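Local coordinates for protein putative GntR-family transcriptional regulator (Bordetella bronchiseptica RB50, PDB 3CNV) that probably senses a small-molecule effector through its UTRA ligand-binding domain and thereby controls DNA binding by a GntR-family transcription regulator, at residues I63-P69 with M143-L149; I50-L54 with E115-L119. All blocks are in the same frame, centred on the assembly; numbering follows the deposited sequence.

Interaction 1: residues I63-P69 with M143-L149; sequences IDDLWLP and MEVRRGL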
# COMPACT_ATOMS: atom_id res chain seq x y z
N ILE C 63 -13.16 -3.07 19.23
CA ILE C 63 -14.60 -3.15 19.05
C ILE C 63 -14.92 -2.69 17.63
O ILE C 63 -14.57 -1.57 17.20
CB ILE C 63 -15.46 -2.35 20.10
CG1 ILE C 63 -15.11 -2.72 21.52
CG2 ILE C 63 -17.00 -2.49 19.82
CD1 ILE C 63 -15.62 -4.09 22.01
N ASP C 64 -15.44 -3.64 16.86
CA ASP C 64 -15.81 -3.41 15.45
C ASP C 64 -17.33 -3.35 15.33
O ASP C 64 -18.04 -4.21 15.86
CB ASP C 64 -15.37 -4.54 14.54
CG ASP C 64 -13.92 -4.53 14.16
OD1 ASP C 64 -13.36 -3.41 13.98
OD2 ASP C 64 -13.35 -5.69 13.97
N ASP C 65 -17.81 -2.35 14.62
CA ASP C 65 -19.21 -2.27 14.16
C ASP C 65 -19.13 -2.42 12.65
O ASP C 65 -18.40 -1.70 12.00
CB ASP C 65 -19.92 -0.95 14.49
CG ASP C 65 -20.34 -0.85 15.94
OD1 ASP C 65 -20.72 -1.87 16.51
OD2 ASP C 65 -20.31 0.27 16.51
N LEU C 66 -19.97 -3.28 12.10
CA LEU C 66 -19.99 -3.59 10.64
C LEU C 66 -21.40 -3.39 10.14
O LEU C 66 -22.37 -3.66 10.83
CB LEU C 66 -19.65 -5.10 10.40
CG LEU C 66 -18.34 -5.80 10.60
CD1 LEU C 66 -17.98 -5.99 12.09
CD2 LEU C 66 -18.51 -7.09 9.82
N TRP C 67 -21.50 -2.98 8.89
CA TRP C 67 -22.79 -2.84 8.23
C TRP C 67 -22.60 -3.48 6.83
O TRP C 67 -21.69 -3.13 6.08
CB TRP C 67 -23.15 -1.36 8.02
CG TRP C 67 -23.48 -0.57 9.26
CD1 TRP C 67 -24.72 -0.34 9.78
CD2 TRP C 67 -22.56 0.07 10.13
NE1 TRP C 67 -24.62 0.41 10.91
CE2 TRP C 67 -23.30 0.66 11.16
CE3 TRP C 67 -21.18 0.21 10.13
CZ2 TRP C 67 -22.69 1.41 12.18
CZ3 TRP C 67 -20.58 0.92 11.14
CH2 TRP C 67 -21.32 1.51 12.17
N LEU C 68 -23.48 -4.37 6.51
CA LEU C 68 -23.49 -5.12 5.26
C LEU C 68 -24.83 -5.02 4.53
O LEU C 68 -25.87 -5.07 5.15
CB LEU C 68 -23.18 -6.56 5.58
CG LEU C 68 -21.92 -6.85 6.42
CD1 LEU C 68 -22.03 -8.20 7.10
CD2 LEU C 68 -20.72 -6.82 5.46
N PRO C 69 -24.80 -4.91 3.20
CA PRO C 69 -26.08 -4.79 2.45
C PRO C 69 -26.99 -6.05 2.65
O PRO C 69 -26.56 -7.18 2.48
CB PRO C 69 -25.63 -4.63 1.01
CG PRO C 69 -24.17 -5.12 0.98
CD PRO C 69 -23.61 -4.95 2.32
N MSE C 143 -19.15 -3.29 -0.32
CA MSE C 143 -19.87 -4.40 0.31
C MSE C 143 -19.84 -4.44 1.84
O MSE C 143 -20.52 -5.27 2.48
CB MSE C 143 -19.30 -5.76 -0.17
CG MSE C 143 -19.63 -6.19 -1.55
SE MSE C 143 -21.52 -6.07 -2.10
CE MSE C 143 -22.24 -7.33 -0.85
N GLU C 144 -19.03 -3.60 2.43
CA GLU C 144 -18.92 -3.50 3.88
C GLU C 144 -18.43 -2.17 4.30
O GLU C 144 -17.51 -1.59 3.69
CB GLU C 144 -17.90 -4.52 4.46
CG GLU C 144 -17.83 -4.51 5.99
CD GLU C 144 -16.54 -5.12 6.55
OE1 GLU C 144 -15.45 -4.82 5.98
OE2 GLU C 144 -16.66 -5.87 7.56
N VAL C 145 -19.06 -1.73 5.39
CA VAL C 145 -18.63 -0.60 6.19
C VAL C 145 -18.26 -1.11 7.54
O VAL C 145 -19.02 -1.83 8.16
CB VAL C 145 -19.69 0.52 6.35
CG1 VAL C 145 -19.17 1.64 7.35
CG2 VAL C 145 -20.04 1.18 5.01
N ARG C 146 -17.06 -0.81 7.97
CA ARG C 146 -16.66 -1.23 9.31
C ARG C 146 -15.96 -0.07 10.04
O ARG C 146 -15.06 0.57 9.47
CB ARG C 146 -15.71 -2.46 9.20
CG ARG C 146 -15.25 -3.02 10.54
CD ARG C 146 -14.28 -4.21 10.43
NE ARG C 146 -14.81 -5.34 9.67
CZ ARG C 146 -14.30 -6.56 9.61
NH1 ARG C 146 -13.13 -6.83 10.20
NH2 ARG C 146 -14.92 -7.49 8.90
N ARG C 147 -16.42 0.21 11.27
CA ARG C 147 -15.78 1.10 12.14
C ARG C 147 -15.19 0.36 13.32
O ARG C 147 -15.90 -0.30 14.12
CB ARG C 147 -16.70 2.15 12.70
CG ARG C 147 -15.90 3.02 13.70
CD ARG C 147 -16.75 4.08 14.41
NE ARG C 147 -18.15 3.68 14.57
CZ ARG C 147 -18.65 2.97 15.58
NH1 ARG C 147 -17.87 2.52 16.55
NH2 ARG C 147 -19.95 2.70 15.61
N GLY C 148 -13.86 0.45 13.40
CA GLY C 148 -13.14 -0.18 14.44
C GLY C 148 -12.61 0.82 15.46
O GLY C 148 -12.18 1.92 15.15
N LEU C 149 -12.63 0.40 16.70
CA LEU C 149 -12.03 1.18 17.75
C LEU C 149 -11.05 0.26 18.43
O LEU C 149 -11.44 -0.76 18.99
CB LEU C 149 -13.09 1.74 18.73
CG LEU C 149 -14.00 2.89 18.26
CD1 LEU C 149 -15.24 2.85 19.19
CD2 LEU C 149 -13.29 4.30 18.29
O HOH W 1 -16.53 0.30 16.79
O HOH W 2 -11.40 -5.45 12.17

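Interaction 2: residues I50-L54 with E115-L119; sequences IRRQL and EIAPL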
# COMPACT_ATOMS: atom_id res chain seq x y z
N ILE C 50 -23.42 -5.92 12.63
CA ILE C 50 -22.77 -6.71 13.65
C ILE C 50 -21.84 -5.82 14.46
O ILE C 50 -21.13 -4.95 13.93
CB ILE C 50 -21.90 -7.81 12.95
CG1 ILE C 50 -22.75 -8.64 11.96
CG2 ILE C 50 -21.11 -8.64 13.99
CD1 ILE C 50 -21.89 -9.52 11.03
N ARG C 51 -21.89 -6.02 15.76
CA ARG C 51 -20.82 -5.58 16.66
C ARG C 51 -20.02 -6.76 17.17
O ARG C 51 -20.58 -7.79 17.63
CB ARG C 51 -21.39 -4.78 17.83
CG ARG C 51 -20.25 -4.29 18.71
CD ARG C 51 -20.68 -3.37 19.75
NE ARG C 51 -20.92 -2.06 19.19
CZ ARG C 51 -21.16 -1.00 19.94
NH1 ARG C 51 -21.19 -1.15 21.28
NH2 ARG C 51 -21.36 0.18 19.35
N ARG C 52 -18.70 -6.66 17.09
CA ARG C 52 -17.86 -7.71 17.69
C ARG C 52 -16.67 -7.19 18.45
O ARG C 52 -16.19 -6.10 18.20
CB ARG C 52 -17.43 -8.75 16.66
CG ARG C 52 -16.63 -8.31 15.63
CD ARG C 52 -15.15 -8.45 16.00
NE ARG C 52 -14.44 -8.12 14.81
CZ ARG C 52 -14.13 -8.97 13.84
NH1 ARG C 52 -14.37 -10.26 14.00
NH2 ARG C 52 -13.51 -8.52 12.76
N GLN C 53 -16.18 -8.02 19.34
CA GLN C 53 -14.96 -7.72 20.08
C GLN C 53 -13.84 -8.67 19.63
O GLN C 53 -13.98 -9.90 19.66
CB GLN C 53 -15.28 -7.87 21.61
CG GLN C 53 -14.15 -7.58 22.64
CD GLN C 53 -14.48 -8.13 24.00
OE1 GLN C 53 -14.46 -9.32 24.21
NE2 GLN C 53 -14.76 -7.25 24.95
N LEU C 54 -12.72 -8.10 19.27
CA LEU C 54 -11.46 -8.84 19.19
C LEU C 54 -10.66 -8.69 20.44
O LEU C 54 -10.51 -7.59 21.02
CB LEU C 54 -10.60 -8.36 17.99
CG LEU C 54 -11.22 -8.59 16.63
CD1 LEU C 54 -10.21 -7.98 15.60
CD2 LEU C 54 -11.61 -10.10 16.26
N GLU C 115 -19.97 4.28 26.27
CA GLU C 115 -20.49 2.94 25.83
C GLU C 115 -19.33 1.95 25.49
O GLU C 115 -19.39 0.75 25.79
CB GLU C 115 -21.44 3.06 24.59
CG GLU C 115 -21.69 1.69 23.80
CD GLU C 115 -22.51 1.86 22.49
OE1 GLU C 115 -21.99 2.38 21.46
OE2 GLU C 115 -23.70 1.47 22.47
N ILE C 116 -18.29 2.49 24.84
CA ILE C 116 -17.16 1.67 24.39
C ILE C 116 -16.17 1.33 25.49
O ILE C 116 -15.66 0.21 25.57
CB ILE C 116 -16.44 2.33 23.21
CG1 ILE C 116 -17.40 2.40 22.02
CG2 ILE C 116 -15.12 1.55 22.77
CD1 ILE C 116 -17.84 1.07 21.53
N ALA C 117 -15.94 2.28 26.39
CA ALA C 117 -14.89 2.14 27.37
C ALA C 117 -14.94 0.77 28.12
O ALA C 117 -13.96 0.04 28.11
CB ALA C 117 -14.88 3.31 28.32
N PRO C 118 -16.11 0.39 28.70
CA PRO C 118 -16.12 -0.87 29.46
C PRO C 118 -15.96 -2.11 28.57
O PRO C 118 -15.56 -3.16 29.03
CB PRO C 118 -17.49 -0.87 30.14
CG PRO C 118 -18.34 0.08 29.36
CD PRO C 118 -17.43 1.06 28.67
N LEU C 119 -16.21 -1.99 27.28
CA LEU C 119 -16.04 -3.13 26.40
C LEU C 119 -14.54 -3.38 26.09
O LEU C 119 -14.16 -4.45 25.58
CB LEU C 119 -16.86 -2.95 25.13
CG LEU C 119 -18.35 -2.75 25.33
CD1 LEU C 119 -19.01 -2.45 23.97
CD2 LEU C 119 -18.97 -4.00 26.02

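Interaction 1: residues I63-P69 with M143-L149
A buried cluster of charges lies on one face of this antiparallel strand pair at the middle of the UTRA-domain sheet. Arg146 NH2 reaches Glu144 OE2 at 2.7 Å in a salt bridge within its own strand, whereas Asp64 OD2 lies a long 3.9 Å from Arg146 NH1, so charge alone links them directly; a water receives a hydrogen bond from Arg146 NH1 and donates one to Asp64 OD2. Asp64 has its stronger partner in Arg52, and Glu144 also bonds Tyr89. Arg146 NH1 additionally holds a citrate, probably from the crystallisation liquor, consistent with an effector pocket here. Gly148, opposite Asp64, suits its place because a CB would clash with Asp64 OD1. The strands run at 167°, with hydrogen-bonded pairs Ile63-Leu149, Asp65-Arg147 and Trp67-Val145. These residues point to the other face, where the broad indole of Trp67 meets branched Val145, CE3 lying 3.7 Å from Val145 CG1. Met143 and Glu144 both face Ser135 in a classic beta bulge, and the flexible Met143, a selenomethionine, lays its CE 3.5 Å from Pro69 CG. Beside Trp67, the long Arg147 bends back to form a salt bridge, its NH2 2.6 Å from Asp65 OD2.

Interaction 2: residues I50-L54 with E115-L119
In this UTRA domain a turn leading into the short helix 117-120 packs against strand 46-56 of the antiparallel sheet, and it does so through two long polar side chains, Arg51 and Gln53. The nearest CA atoms, those of Gln53 and Leu119, are still 7.9 Å apart, so the strand must reach outward to make contact, and both residues have extended t rotamers at chi1 and chi2.

Glu115 comes first. Its CA-to-CB bond points toward the strand, and its carboxylate meets Arg51, whose NH2 donates to Glu115 OE1 at 3.1 Å in a nearly straight salt-bridge hydrogen bond, the carboxylate oxygen lying near the guanidinium plane. Arg51 is held more firmly by Asp65, which binds its NE, so Glu115 is a second acidic partner. Ile116 follows, its N bonded to Ser113 OG. Its branched side chain suits a position over the flat guanidinium, where CD1 lies 4.0 Å from Arg51 NH1 and shields one face. Past Ala117 and Pro118 the backbone has curled round, closed by a bond from Leu119 N to Ile116 O at 2.8 Å. This turn brings Leu119 back toward the strand, and its apolar end approaches the same arginine, CD1 being 3.7 Å from Arg51 NH1, while it also touches Ile63. The Leu119 carbonyl serves as an acceptor for Gln53, an amide well suited to bridging because it both donates and accepts: OE1 takes a hydrogen bond from Arg22, and NE2 donates to Leu119 O at 2.9 Å.

How the interactions relate
The centres of the two contacts lie about 12 Å apart in one UTRA domain. Strands 46-56 and 59-69 follow each other in the chain and are sheet neighbours, so interaction 1 continues directly into interaction 2: Leu66 N probably bonds Ile50 O at 2.7 Å, and Asp65 OD1 meets Arg51 NE at 2.7 Å. Along the chain the segments alternate, 50-54, 63-69, 115-119, 143-149, so the connections cross. Packing joins them too, with Ile63 CD1 3.6 Å from Leu119 CB and Leu149 CD1 3.6 Å from Ile116 CG1. The turn at 115-119 thus packs on one face of the central strands, while Arg52 and Arg146 both bind the citrate on the other.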